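Local coordinates for lysosome-associated membrane glycoprotein 3 (Homo sapiens, PDB 4AKM) that takes part in the unfolded protein response and in lysosome–autophagosome fusion as a lysosomal membrane glycoprotein, represented here by the membrane-proximal part of its luminal region, at residues A[47-52]-A[60-65]; A[67-72]-A[85-90]; A[21-26]-A[40-45]; A[15-20]-A[139-144]. One frame throughout, in Å; residues are numbered along the deposited sequence.

Interaction 1. Residues A[47-52]-A[60-65]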
loop_
_atom_site.group_PDB
_atom_site.type_symbol
_atom_site.label_atom_id
_atom_site.label_comp_id
_atom_site.label_asym_id
_atom_site.label_seq_id
_atom_site.Cartn_x
_atom_site.Cartn_y
_atom_site.Cartn_z
ATOM N N THR A 47 -0.333 13.223 -3.970
ATOM C CA THR A 47 -0.590 12.324 -2.850
ATOM C C THR A 47 0.380 12.578 -1.698
ATOM O O THR A 47 1.596 12.572 -1.881
ATOM C CB THR A 47 -0.528 10.841 -3.304
ATOM O OG1 THR A 47 -1.701 10.526 -4.065
ATOM C CG2 THR A 47 -0.439 9.900 -2.111
ATOM N N GLN A 48 -0.174 12.811 -0.514
ATOM C CA GLN A 48 0.620 13.102 0.667
ATOM C C GLN A 48 0.893 11.829 1.456
ATOM O O GLN A 48 -0.030 11.122 1.854
ATOM C CB GLN A 48 -0.109 14.106 1.556
ATOM C CG GLN A 48 -1.103 14.986 0.808
ATOM C CD GLN A 48 -0.639 16.424 0.685
ATOM O OE1 GLN A 48 0.563 16.702 0.639
ATOM N NE2 GLN A 48 -1.592 17.351 0.638
ATOM N N ALA A 49 2.166 11.547 1.691
ATOM C CA ALA A 49 2.539 10.408 2.505
ATOM C C ALA A 49 2.793 10.839 3.946
ATOM O O ALA A 49 3.476 11.830 4.211
ATOM C CB ALA A 49 3.765 9.728 1.925
ATOM N N SER A 50 2.232 10.084 4.876
ATOM C CA SER A 50 2.460 10.316 6.292
ATOM C C SER A 50 2.348 8.959 6.932
ATOM O O SER A 50 2.058 7.981 6.265
ATOM C CB SER A 50 1.401 11.246 6.879
ATOM O OG SER A 50 0.141 10.601 6.954
ATOM N N GLY A 51 2.583 8.872 8.224
ATOM C CA GLY A 51 2.428 7.585 8.850
ATOM C C GLY A 51 3.141 7.493 10.163
ATOM O O GLY A 51 3.810 8.428 10.595
ATOM N N ASN A 52 3.012 6.338 10.793
ATOM C CA ASN A 52 3.470 6.218 12.160
ATOM C C ASN A 52 4.419 5.049 12.322
ATOM O O ASN A 52 4.084 3.912 11.984
ATOM C CB ASN A 52 2.274 6.086 13.099
ATOM C CG ASN A 52 2.520 6.732 14.438
ATOM O OD1 ASN A 52 2.988 6.082 15.374
ATOM N ND2 ASN A 52 2.208 8.023 14.541
ATOM N N LEU A 60 2.156 3.193 6.649
ATOM C CA LEU A 60 2.273 4.166 5.577
ATOM C C LEU A 60 0.869 4.541 5.133
ATOM O O LEU A 60 0.108 3.702 4.657
ATOM C CB LEU A 60 3.040 3.585 4.390
ATOM C CG LEU A 60 2.950 4.445 3.125
ATOM C CD1 LEU A 60 3.532 5.825 3.369
ATOM C CD2 LEU A 60 3.635 3.773 1.951
ATOM N N LEU A 61 0.523 5.806 5.308
ATOM C CA LEU A 61 -0.760 6.307 4.863
ATOM C C LEU A 61 -0.565 7.304 3.737
ATOM O O LEU A 61 0.259 8.218 3.826
ATOM C CB LEU A 61 -1.531 6.938 6.019
ATOM C CG LEU A 61 -2.903 7.511 5.669
ATOM C CD1 LEU A 61 -3.845 6.435 5.146
ATOM C CD2 LEU A 61 -3.484 8.197 6.878
ATOM N N LEU A 62 -1.330 7.103 2.674
ATOM C CA LEU A 62 -1.251 7.928 1.484
ATOM C C LEU A 62 -2.586 8.605 1.295
ATOM O O LEU A 62 -3.604 7.943 1.138
ATOM C CB LEU A 62 -0.952 7.059 0.274
ATOM C CG LEU A 62 0.272 6.153 0.407
ATOM C CD1 LEU A 62 0.366 5.236 -0.790
ATOM C CD2 LEU A 62 1.539 6.976 0.550
ATOM N N ASN A 63 -2.589 9.926 1.315
ATOM C CA ASN A 63 -3.834 10.654 1.149
ATOM C C ASN A 63 -3.891 11.396 -0.161
ATOM O O ASN A 63 -2.881 11.898 -0.645
ATOM C CB ASN A 63 -4.071 11.622 2.310
ATOM C CG ASN A 63 -5.175 11.154 3.228
ATOM O OD1 ASN A 63 -4.915 10.578 4.288
ATOM N ND2 ASN A 63 -6.426 11.383 2.817
ATOM N N PHE A 64 -5.086 11.468 -0.725
ATOM C CA PHE A 64 -5.280 12.157 -1.983
ATOM C C PHE A 64 -6.669 12.734 -1.991
ATOM O O PHE A 64 -7.480 12.429 -1.124
ATOM C CB PHE A 64 -5.094 11.191 -3.164
ATOM C CG PHE A 64 -5.845 9.903 -3.013
ATOM C CD1 PHE A 64 -7.188 9.825 -3.346
ATOM C CD2 PHE A 64 -5.215 8.777 -2.523
ATOM C CE1 PHE A 64 -7.885 8.647 -3.194
ATOM C CE2 PHE A 64 -5.901 7.598 -2.374
ATOM C CZ PHE A 64 -7.242 7.529 -2.709
ATOM N N GLN A 65 -6.943 13.577 -2.971
ATOM C CA GLN A 65 -8.286 14.091 -3.123
ATOM C C GLN A 65 -9.232 12.946 -3.436
ATOM O O GLN A 65 -9.163 12.342 -4.506
ATOM C CB GLN A 65 -8.345 15.153 -4.218
ATOM C CG GLN A 65 -8.706 16.528 -3.695
ATOM C CD GLN A 65 -7.710 17.034 -2.665
ATOM O OE1 GLN A 65 -7.901 16.867 -1.454
ATOM N NE2 GLN A 65 -6.638 17.659 -3.143
#
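Leu-60 begins the contact by extending CD1 to within 4.2 Å of the methyl CB of Ala-49; its CG lies anti to the backbone N and beside the carbonyl carbon (chi1 168°). Leu-61 pairs with Ser-50 through two backbone hydrogen bonds, Leu-61 N giving to Ser-50 O at 2.8 Å and Leu-61 O accepting from Ser-50 N. Its side chain shares a face of the hairpin with Ser-50, Gln-48 and Asn-63. Leu-62 returns to the face of Ala-49 and touches two residues: CD2 lies 3.8 Å from Ala-49 CB, and CB meets Thr-47 CG2 at 3.7 Å. Asn-63 repeats the doubly bonded pairing with Gln-48, Asn-63 N reaching Gln-48 O at 2.9 Å in a nearly straight bond (171°). At Phe-64, CB comes 3.6 Å from Thr-47 OG1; the two side chains run side by side, and that hydroxyl is hydrogen-bonded to Asp-43 O. This antiparallel hairpin forms one border of a five-stranded sheet in the beta-prism domain: 48-52 is outermost, 67-75 flanks 57-64, and Leu-60 and Leu-62 pack on strands 5-11 and 14-27 of the second sheet.

Interaction 2. Residues A[67-72]-A[85-90]. With NAG (2-acetamido-2-deoxy-beta-D-glucopyranose), chain D.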
loop_
_atom_site.group_PDB
_atom_site.type_symbol
_atom_site.label_atom_id
_atom_site.label_comp_id
_atom_site.label_asym_id
_atom_site.label_seq_id
_atom_site.Cartn_x
_atom_site.Cartn_y
_atom_site.Cartn_z
ATOM N N GLY A 67 -9.845 10.402 -0.993
ATOM C CA GLY A 67 -9.659 9.398 0.031
ATOM C C GLY A 67 -8.216 9.074 0.337
ATOM O O GLY A 67 -7.346 9.946 0.323
ATOM N N PHE A 68 -7.964 7.799 0.604
ATOM C CA PHE A 68 -6.655 7.374 1.063
ATOM C C PHE A 68 -6.439 5.885 0.897
ATOM O O PHE A 68 -7.389 5.107 0.722
ATOM C CB PHE A 68 -6.476 7.722 2.545
ATOM C CG PHE A 68 -7.480 7.055 3.457
ATOM C CD1 PHE A 68 -7.309 5.739 3.863
ATOM C CD2 PHE A 68 -8.590 7.746 3.909
ATOM C CE1 PHE A 68 -8.230 5.122 4.690
ATOM C CE2 PHE A 68 -9.510 7.138 4.748
ATOM C CZ PHE A 68 -9.334 5.822 5.136
ATOM N N VAL A 69 -5.175 5.501 0.985
ATOM C CA VAL A 69 -4.798 4.103 1.087
ATOM C C VAL A 69 -3.872 3.956 2.283
ATOM O O VAL A 69 -2.894 4.688 2.425
ATOM C CB VAL A 69 -4.100 3.582 -0.191
ATOM C CG1 VAL A 69 -3.584 2.168 0.026
ATOM C CG2 VAL A 69 -5.047 3.623 -1.372
ATOM N N ASN A 70 -4.201 3.008 3.148
ATOM C CA ASN A 70 -3.458 2.791 4.369
ATOM C C ASN A 70 -2.852 1.401 4.390
ATOM O O ASN A 70 -3.565 0.393 4.396
ATOM C CB ASN A 70 -4.367 2.996 5.580
ATOM C CG ASN A 70 -3.592 3.267 6.852
ATOM O OD1 ASN A 70 -2.395 3.552 6.820
ATOM N ND2 ASN A 70 -4.276 3.186 7.983
ATOM N N LEU A 71 -1.526 1.368 4.387
ATOM C CA LEU A 71 -0.770 0.132 4.461
ATOM C C LEU A 71 -0.183 -0.026 5.854
ATOM O O LEU A 71 0.678 0.744 6.255
ATOM C CB LEU A 71 0.353 0.136 3.418
ATOM C CG LEU A 71 -0.089 0.269 1.957
ATOM C CD1 LEU A 71 1.084 0.111 1.009
ATOM C CD2 LEU A 71 -1.181 -0.739 1.630
ATOM N N THR A 72 -0.661 -1.024 6.588
ATOM C CA THR A 72 -0.140 -1.322 7.915
ATOM C C THR A 72 0.826 -2.502 7.901
ATOM O O THR A 72 0.499 -3.581 7.377
ATOM C CB THR A 72 -1.271 -1.624 8.915
ATOM O OG1 THR A 72 -2.031 -0.434 9.164
ATOM C CG2 THR A 72 -0.700 -2.138 10.223
ATOM N N VAL A 85 -4.654 -3.683 5.124
ATOM C CA VAL A 85 -4.836 -2.693 4.059
ATOM C C VAL A 85 -6.214 -2.057 4.080
ATOM O O VAL A 85 -7.224 -2.743 4.035
ATOM C CB VAL A 85 -4.589 -3.255 2.649
ATOM C CG1 VAL A 85 -4.588 -2.114 1.639
ATOM C CG2 VAL A 85 -3.276 -4.016 2.591
ATOM N N GLY A 86 -6.246 -0.734 4.137
ATOM C CA GLY A 86 -7.503 -0.029 4.125
ATOM C C GLY A 86 -7.524 0.962 2.990
ATOM O O GLY A 86 -6.492 1.477 2.596
ATOM N N ALA A 87 -8.707 1.215 2.448
ATOM C CA ALA A 87 -8.846 2.256 1.448
ATOM C C ALA A 87 -10.195 2.946 1.527
ATOM O O ALA A 87 -11.189 2.388 2.024
ATOM C CB ALA A 87 -8.601 1.718 0.057
ATOM N N TYR A 88 -10.198 4.170 1.019
ATOM C CA TYR A 88 -11.366 5.023 1.040
ATOM C C TYR A 88 -11.308 5.828 -0.246
ATOM O O TYR A 88 -10.274 6.421 -0.563
ATOM C CB TYR A 88 -11.257 5.934 2.254
ATOM C CG TYR A 88 -12.411 6.864 2.549
ATOM C CD1 TYR A 88 -12.558 8.063 1.860
ATOM C CD2 TYR A 88 -13.319 6.571 3.557
ATOM C CE1 TYR A 88 -13.595 8.930 2.145
ATOM C CE2 TYR A 88 -14.362 7.436 3.853
ATOM C CZ TYR A 88 -14.494 8.615 3.143
ATOM O OH TYR A 88 -15.526 9.480 3.428
ATOM N N LEU A 89 -12.411 5.840 -0.987
ATOM C CA LEU A 89 -12.446 6.481 -2.293
ATOM C C LEU A 89 -13.793 7.132 -2.565
ATOM O O LEU A 89 -14.821 6.485 -2.453
ATOM C CB LEU A 89 -12.154 5.453 -3.391
ATOM C CG LEU A 89 -12.134 6.021 -4.806
ATOM C CD1 LEU A 89 -11.036 7.062 -4.923
ATOM C CD2 LEU A 89 -11.951 4.920 -5.829
ATOM N N THR A 90 -13.785 8.409 -2.934
ATOM C CA THR A 90 -15.017 9.103 -3.301
ATOM C C THR A 90 -15.167 9.183 -4.816
ATOM O O THR A 90 -14.225 9.546 -5.518
ATOM C CB THR A 90 -15.047 10.537 -2.735
ATOM O OG1 THR A 90 -14.671 10.523 -1.353
ATOM C CG2 THR A 90 -16.439 11.134 -2.863
HETATM C C1 NAG D . -3.865 3.399 9.344
HETATM C C2 NAG D . -5.193 3.895 9.894
HETATM C C3 NAG D . -5.051 4.265 11.367
HETATM C C4 NAG D . -4.428 3.115 12.151
HETATM C C5 NAG D . -3.195 2.550 11.452
HETATM C C6 NAG D . -2.773 1.245 12.108
HETATM C C7 NAG D . -6.801 5.007 8.454
HETATM C C8 NAG D . -7.333 6.337 8.013
HETATM N N2 NAG D . -5.649 5.032 9.116
HETATM O O3 NAG D . -6.324 4.560 11.895
HETATM O O4 NAG D . -4.051 3.555 13.438
HETATM O O5 NAG D . -3.432 2.281 10.086
HETATM O O6 NAG D . -1.637 0.754 11.434
HETATM O O7 NAG D . -7.417 3.968 8.206
#
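Phe-68 and Tyr-88 meet as a hydrogen-bonded antiparallel pair, with their side chains on the same face but in different conformations. Phe-68 CG stands between the backbone N and the carbonyl carbon (chi1 61°), whereas Tyr-88 CG is anti to its backbone N (chi1 -176°). The pair makes a CH-pi contact rather than a full ring stack: Tyr-88 CB lies over one face of the Phe-68 ring, 3.5 Å from its centroid. The two rings are nearly parallel, planes 12° apart, but slid so far that they barely overlap. Tyr-88 CD1 turns the edge of its ring to Gly-67 CA. These residues belong to the hairpin of strands 67-75 and 80-90, third and fourth of the five strands of one sheet of the beta prism, and the face bearing Phe-68, Asn-70 and Tyr-88 carries the N-linked glycan. Asn-70 ND2 is bonded covalently to C1 of the NAG, and the sugar reaches along strand 67-75 to Phe-68 on one side of that link and Thr-72 on the other. Its acetamido methyl C8 sits 3.5 Å from Phe-68 CZ, on the ring face opposite Tyr-88 CB and toward the rim. Its O6 forms a hydrogen bond of 2.6 Å with Thr-72 OG1. Gly-86, opposite Asn-70, exchanges two backbone hydrogen bonds with it. On the reverse face, Leu-71 CD2 touches Val-85 CG1 at 3.7 Å, side by side.

Interaction 3. Residues A[21-26]-A[40-45]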
loop_
_atom_site.group_PDB
_atom_site.type_symbol
_atom_site.label_atom_id
_atom_site.label_comp_id
_atom_site.label_asym_id
_atom_site.label_seq_id
_atom_site.Cartn_x
_atom_site.Cartn_y
_atom_site.Cartn_z
ATOM N N MET A 21 6.047 2.410 -5.326
ATOM C CA MET A 21 5.017 1.572 -5.932
ATOM C C MET A 21 4.018 2.428 -6.684
ATOM O O MET A 21 3.957 3.644 -6.506
ATOM C CB MET A 21 4.270 0.740 -4.882
ATOM C CG MET A 21 3.502 1.555 -3.843
ATOM S SD MET A 21 3.376 0.766 -2.217
ATOM C CE MET A 21 2.606 -0.789 -2.628
ATOM N N GLY A 22 3.245 1.770 -7.533
ATOM C CA GLY A 22 2.109 2.368 -8.190
ATOM C C GLY A 22 0.903 1.691 -7.596
ATOM O O GLY A 22 0.937 0.498 -7.298
ATOM N N ILE A 23 -0.162 2.456 -7.397
ATOM C CA ILE A 23 -1.362 1.924 -6.770
ATOM C C ILE A 23 -2.608 2.328 -7.552
ATOM O O ILE A 23 -2.736 3.459 -8.025
ATOM C CB ILE A 23 -1.455 2.331 -5.280
ATOM C CG1 ILE A 23 -0.278 1.735 -4.509
ATOM C CG2 ILE A 23 -2.758 1.861 -4.665
ATOM C CD1 ILE A 23 0.028 2.450 -3.222
ATOM N N GLN A 24 -3.505 1.365 -7.707
ATOM C CA GLN A 24 -4.726 1.536 -8.462
ATOM C C GLN A 24 -5.870 1.049 -7.579
ATOM O O GLN A 24 -5.717 0.087 -6.827
ATOM C CB GLN A 24 -4.648 0.718 -9.762
ATOM C CG GLN A 24 -5.764 0.993 -10.766
ATOM C CD GLN A 24 -5.590 0.238 -12.083
ATOM O OE1 GLN A 24 -5.852 -0.963 -12.167
ATOM N NE2 GLN A 24 -5.150 0.948 -13.118
ATOM N N LEU A 25 -7.008 1.726 -7.645
ATOM C CA LEU A 25 -8.191 1.272 -6.932
ATOM C C LEU A 25 -9.264 0.903 -7.942
ATOM O O LEU A 25 -9.565 1.682 -8.836
ATOM C CB LEU A 25 -8.697 2.348 -5.965
ATOM C CG LEU A 25 -7.822 2.598 -4.731
ATOM C CD1 LEU A 25 -8.352 3.752 -3.885
ATOM C CD2 LEU A 25 -7.695 1.332 -3.893
ATOM N N ILE A 26 -9.824 -0.290 -7.806
ATOM C CA ILE A 26 -10.865 -0.756 -8.706
ATOM C C ILE A 26 -12.180 -0.890 -7.947
ATOM O O ILE A 26 -12.269 -1.682 -7.006
ATOM C CB ILE A 26 -10.513 -2.134 -9.338
ATOM C CG1 ILE A 26 -9.344 -2.020 -10.323
ATOM C CG2 ILE A 26 -11.730 -2.733 -10.036
ATOM C CD1 ILE A 26 -7.978 -2.163 -9.696
ATOM N N PHE A 40 -9.226 3.899 -10.631
ATOM C CA PHE A 40 -8.632 5.130 -10.131
ATOM C C PHE A 40 -7.147 4.985 -9.837
ATOM O O PHE A 40 -6.754 4.253 -8.936
ATOM C CB PHE A 40 -9.329 5.646 -8.876
ATOM C CG PHE A 40 -8.634 6.829 -8.277
ATOM C CD1 PHE A 40 -8.767 8.085 -8.853
ATOM C CD2 PHE A 40 -7.806 6.685 -7.170
ATOM C CE1 PHE A 40 -8.108 9.181 -8.322
ATOM C CE2 PHE A 40 -7.142 7.778 -6.629
ATOM C CZ PHE A 40 -7.295 9.028 -7.205
ATOM N N ASN A 41 -6.330 5.713 -10.587
ATOM C CA ASN A 41 -4.890 5.682 -10.395
ATOM C C ASN A 41 -4.443 6.638 -9.294
ATOM O O ASN A 41 -4.703 7.841 -9.370
ATOM C CB ASN A 41 -4.192 6.035 -11.704
ATOM C CG ASN A 41 -4.393 4.978 -12.776
ATOM O OD1 ASN A 41 -5.096 3.983 -12.566
ATOM N ND2 ASN A 41 -3.771 5.187 -13.931
ATOM N N ILE A 42 -3.781 6.114 -8.267
ATOM C CA ILE A 42 -3.161 6.995 -7.294
ATOM C C ILE A 42 -2.074 7.765 -8.030
ATOM O O ILE A 42 -1.107 7.181 -8.517
ATOM C CB ILE A 42 -2.566 6.250 -6.073
ATOM C CG1 ILE A 42 -3.641 5.951 -5.028
ATOM C CG2 ILE A 42 -1.495 7.098 -5.404
ATOM C CD1 ILE A 42 -4.659 4.927 -5.442
ATOM N N ASP A 43 -2.277 9.070 -8.159
ATOM C CA ASP A 43 -1.299 9.958 -8.769
ATOM C C ASP A 43 -0.321 10.428 -7.692
ATOM O O ASP A 43 -0.675 11.208 -6.809
ATOM C CB ASP A 43 -2.012 11.132 -9.457
ATOM C CG ASP A 43 -1.068 12.254 -9.870
ATOM O OD1 ASP A 43 0.162 12.037 -9.954
ATOM O OD2 ASP A 43 -1.574 13.367 -10.126
ATOM N N PRO A 44 0.920 9.941 -7.769
ATOM C CA PRO A 44 1.969 10.191 -6.774
ATOM C C PRO A 44 2.379 11.653 -6.581
ATOM O O PRO A 44 2.929 11.975 -5.529
ATOM C CB PRO A 44 3.154 9.378 -7.304
ATOM C CG PRO A 44 2.836 9.073 -8.711
ATOM C CD PRO A 44 1.363 8.991 -8.801
ATOM N N ASN A 45 2.142 12.516 -7.563
ATOM C CA ASN A 45 2.484 13.928 -7.394
ATOM C C ASN A 45 1.346 14.738 -6.769
ATOM O O ASN A 45 1.443 15.951 -6.599
ATOM C CB ASN A 45 2.970 14.545 -8.709
ATOM C CG ASN A 45 4.405 14.157 -9.039
ATOM O OD1 ASN A 45 5.205 13.843 -8.146
ATOM N ND2 ASN A 45 4.743 14.184 -10.325
#
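Gln-24 and Asn-41 set their side-chain amides next to each other, the planes 18° apart, and join them by a hydrogen bond from Gln-24 NE2 to Asn-41 OD1 of 3.1 Å. Segments 21-26 and 40-45 belong to the antiparallel hairpin of strands 14-27 and 38-41, part of the second sheet of the beta prism. Asn-41 OD1 lies in the Gln-24 amide plane; Gln-24 CG is anti to the backbone N (chi1 -170°) and Asn-41 CG anti to its carbonyl carbon (chi1 -67°). The other flat group, the Phe-40 ring, meets Leu-25 CD1 obliquely through CD2 at 4.4 Å and also touches the ring of Phe-64. Leu-25 and Phe-40 exchange two backbone hydrogen bonds, and Ile-42 N gives a third backbone bond to Ile-23 O at 2.9 Å. Gln-24 and Asn-41 lie on the face opposite Leu-25 and Phe-40. Ile-42 CB points toward 21-26, and CD1 touches Ile-23 CG2 at 3.7 Å and Leu-25 CG at 4.0 Å. Ile-23 and Leu-25 also pack on Leu-62 and Phe-64 of the facing sheet. Beyond the strand the chain folds into an Asx turn, in which Asp-43 OD1 accepts from Asn-45 N at 3.1 Å, the donor coming from above the carboxylate plane.

Interaction 4. Residues A[15-20]-A[139-144]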
loop_
_atom_site.group_PDB
_atom_site.type_symbol
_atom_site.label_atom_id
_atom_site.label_comp_id
_atom_site.label_asym_id
_atom_site.label_seq_id
_atom_site.Cartn_x
_atom_site.Cartn_y
_atom_site.Cartn_z
ATOM N N LEU A 15 14.929 6.680 9.103
ATOM C CA LEU A 15 14.002 6.102 8.140
ATOM C C LEU A 15 13.167 4.988 8.768
ATOM O O LEU A 15 13.698 3.991 9.252
ATOM C CB LEU A 15 14.761 5.591 6.914
ATOM C CG LEU A 15 13.924 5.225 5.689
ATOM C CD1 LEU A 15 12.902 6.305 5.411
ATOM C CD2 LEU A 15 14.817 5.019 4.482
ATOM N N CYS A 16 11.854 5.174 8.757
ATOM C CA CYS A 16 10.924 4.210 9.325
ATOM C C CYS A 16 10.320 3.305 8.248
ATOM O O CYS A 16 10.209 2.093 8.427
ATOM C CB CYS A 16 9.820 4.953 10.078
ATOM S SG CYS A 16 8.360 3.972 10.453
ATOM N N ILE A 17 9.936 3.909 7.127
ATOM C CA ILE A 17 9.308 3.195 6.019
ATOM C C ILE A 17 9.726 3.839 4.704
ATOM O O ILE A 17 9.649 5.053 4.549
ATOM C CB ILE A 17 7.763 3.249 6.109
ATOM C CG1 ILE A 17 7.243 2.361 7.239
ATOM C CG2 ILE A 17 7.123 2.842 4.791
ATOM C CD1 ILE A 17 5.738 2.365 7.372
ATOM N N LYS A 18 10.177 3.023 3.760
ATOM C CA LYS A 18 10.504 3.512 2.428
ATOM C C LYS A 18 9.704 2.681 1.437
ATOM O O LYS A 18 9.845 1.464 1.394
ATOM C CB LYS A 18 12.000 3.367 2.155
ATOM C CG LYS A 18 12.495 4.100 0.921
ATOM C CD LYS A 18 13.866 3.579 0.499
ATOM C CE LYS A 18 14.633 4.593 -0.342
ATOM N NZ LYS A 18 13.847 5.090 -1.506
ATOM N N ALA A 19 8.854 3.326 0.645
ATOM C CA ALA A 19 7.998 2.575 -0.263
ATOM C C ALA A 19 7.834 3.239 -1.617
ATOM O O ALA A 19 7.375 4.371 -1.735
ATOM C CB ALA A 19 6.641 2.306 0.375
ATOM N N GLU A 20 8.236 2.506 -2.641
ATOM C CA GLU A 20 8.017 2.896 -4.016
ATOM C C GLU A 20 7.024 1.909 -4.580
ATOM O O GLU A 20 7.128 0.718 -4.316
ATOM C CB GLU A 20 9.326 2.826 -4.785
ATOM C CG GLU A 20 10.457 3.585 -4.111
ATOM C CD GLU A 20 11.785 3.365 -4.799
ATOM O OE1 GLU A 20 11.828 2.540 -5.730
ATOM O OE2 GLU A 20 12.783 4.009 -4.416
ATOM N N LEU A 139 9.755 -1.892 -1.485
ATOM C CA LEU A 139 9.561 -1.268 -0.184
ATOM C C LEU A 139 10.433 -1.894 0.895
ATOM O O LEU A 139 11.073 -2.922 0.677
ATOM C CB LEU A 139 8.083 -1.306 0.225
ATOM C CG LEU A 139 7.327 -2.639 0.273
ATOM C CD1 LEU A 139 7.618 -3.421 1.552
ATOM C CD2 LEU A 139 5.830 -2.398 0.123
ATOM N N GLN A 140 10.441 -1.257 2.058
ATOM C CA GLN A 140 11.182 -1.728 3.213
ATOM C C GLN A 140 10.646 -1.013 4.446
ATOM O O GLN A 140 10.295 0.168 4.387
ATOM C CB GLN A 140 12.680 -1.462 3.037
ATOM C CG GLN A 140 13.558 -2.078 4.121
ATOM C CD GLN A 140 15.027 -2.115 3.737
ATOM O OE1 GLN A 140 15.374 -2.066 2.556
ATOM N NE2 GLN A 140 15.899 -2.201 4.737
ATOM N N ALA A 141 10.577 -1.736 5.558
ATOM C CA ALA A 141 10.063 -1.176 6.805
ATOM C C ALA A 141 10.885 -1.614 8.020
ATOM O O ALA A 141 11.545 -2.656 7.993
ATOM C CB ALA A 141 8.598 -1.547 6.989
ATOM N N PHE A 142 10.836 -0.802 9.074
ATOM C CA PHE A 142 11.559 -1.047 10.329
ATOM C C PHE A 142 13.083 -0.927 10.205
ATOM O O PHE A 142 13.630 0.175 10.275
ATOM C CB PHE A 142 11.163 -2.392 10.949
ATOM C CG PHE A 142 9.682 -2.604 11.028
ATOM C CD1 PHE A 142 8.934 -1.979 12.013
ATOM C CD2 PHE A 142 9.037 -3.424 10.117
ATOM C CE1 PHE A 142 7.571 -2.171 12.090
ATOM C CE2 PHE A 142 7.673 -3.617 10.191
ATOM C CZ PHE A 142 6.939 -2.988 11.179
ATOM N N ASP A 143 13.762 -2.059 10.031
ATOM C CA ASP A 143 15.225 -2.076 9.996
ATOM C C ASP A 143 15.812 -1.454 8.727
ATOM O O ASP A 143 15.458 -1.844 7.612
ATOM C CB ASP A 143 15.751 -3.502 10.184
ATOM C CG ASP A 143 15.961 -3.854 11.646
ATOM O OD1 ASP A 143 15.488 -3.095 12.519
ATOM O OD2 ASP A 143 16.611 -4.887 11.920
ATOM N N PHE A 144 16.722 -0.499 8.909
ATOM C CA PHE A 144 17.343 0.204 7.787
ATOM C C PHE A 144 18.847 0.387 7.958
ATOM O O PHE A 144 19.372 0.324 9.071
ATOM C CB PHE A 144 16.689 1.572 7.583
ATOM C CG PHE A 144 15.452 1.529 6.738
ATOM C CD1 PHE A 144 15.545 1.485 5.356
ATOM C CD2 PHE A 144 14.196 1.535 7.322
ATOM C CE1 PHE A 144 14.407 1.445 4.572
ATOM C CE2 PHE A 144 13.050 1.497 6.542
ATOM C CZ PHE A 144 13.156 1.452 5.166
#
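Leu-15 and Phe-144 form the closely packed end of the contact. Leu-15 CG, anti to its backbone N (chi1 -168°), sits over the centre of the Phe-144 ring, 3.8 Å from its centroid, in a CH-pi contact, and CD2 of the same leucine touches Phe-144 CE1 on that face. At the ring edge, in its plane, lies Cys-16 O, while Phe-144 CZ reaches Lys-18 CB at 3.8 Å. The strands themselves are antiparallel: Lys-18 and Gln-140 exchange two backbone hydrogen bonds, the one from Lys-18 N to Gln-140 O being nearly straight (173°). Ile-17 CG1 and Ala-19 CB meet Ala-141 CB and Leu-139 CB on the buried face. Cys-16 O accepts from Phe-142 N at 3.0 Å, after which the chain leaves the strand and loops back, so that Phe-144 returns over Leu-15. Cys-16, disulfide-bonded to Cys-53, and Ile-17 together face Val-9 in a classic beta bulge. The outer part of Lys-18 is looser: beyond CB its chain leads away from the other strand, and NZ makes a salt bridge with Glu-20 OE2 at 3.3 Å, its hydrogen bond weak. Gln-140 is buried, and both ends of its amide are satisfied: NE2 donates a hydrogen bond to Asp-143 O at 2.9 Å and OE1 accepts from Gly-150 N, which probably helps fix the turn that brings Phe-144 onto Leu-15.

In the fold
Interactions 1 and 2 are successive hairpins of one sheet, their centres about 9 Å apart; Leu-60 O and Leu-71 N, 2.9 Å apart, probably form a hydrogen bond between them. Interactions 3 and 4 share strand 14-27 of the other sheet at points about 19 Å apart between centres. The sheets pack together where interaction 3 meets interaction 1, with Leu-62 CD1 3.7 Å from Ile-23 CD1, and interaction 2, with Ala-87 CB 4.1 Å from Leu-25 CD2. Leu-60 CD2 also touches Ala-19 CB of interaction 4. The glycan of interaction 2 lies about 4 Å from the side chain of Leu-61 in interaction 1. Interaction 4 closes a loop containing the other three.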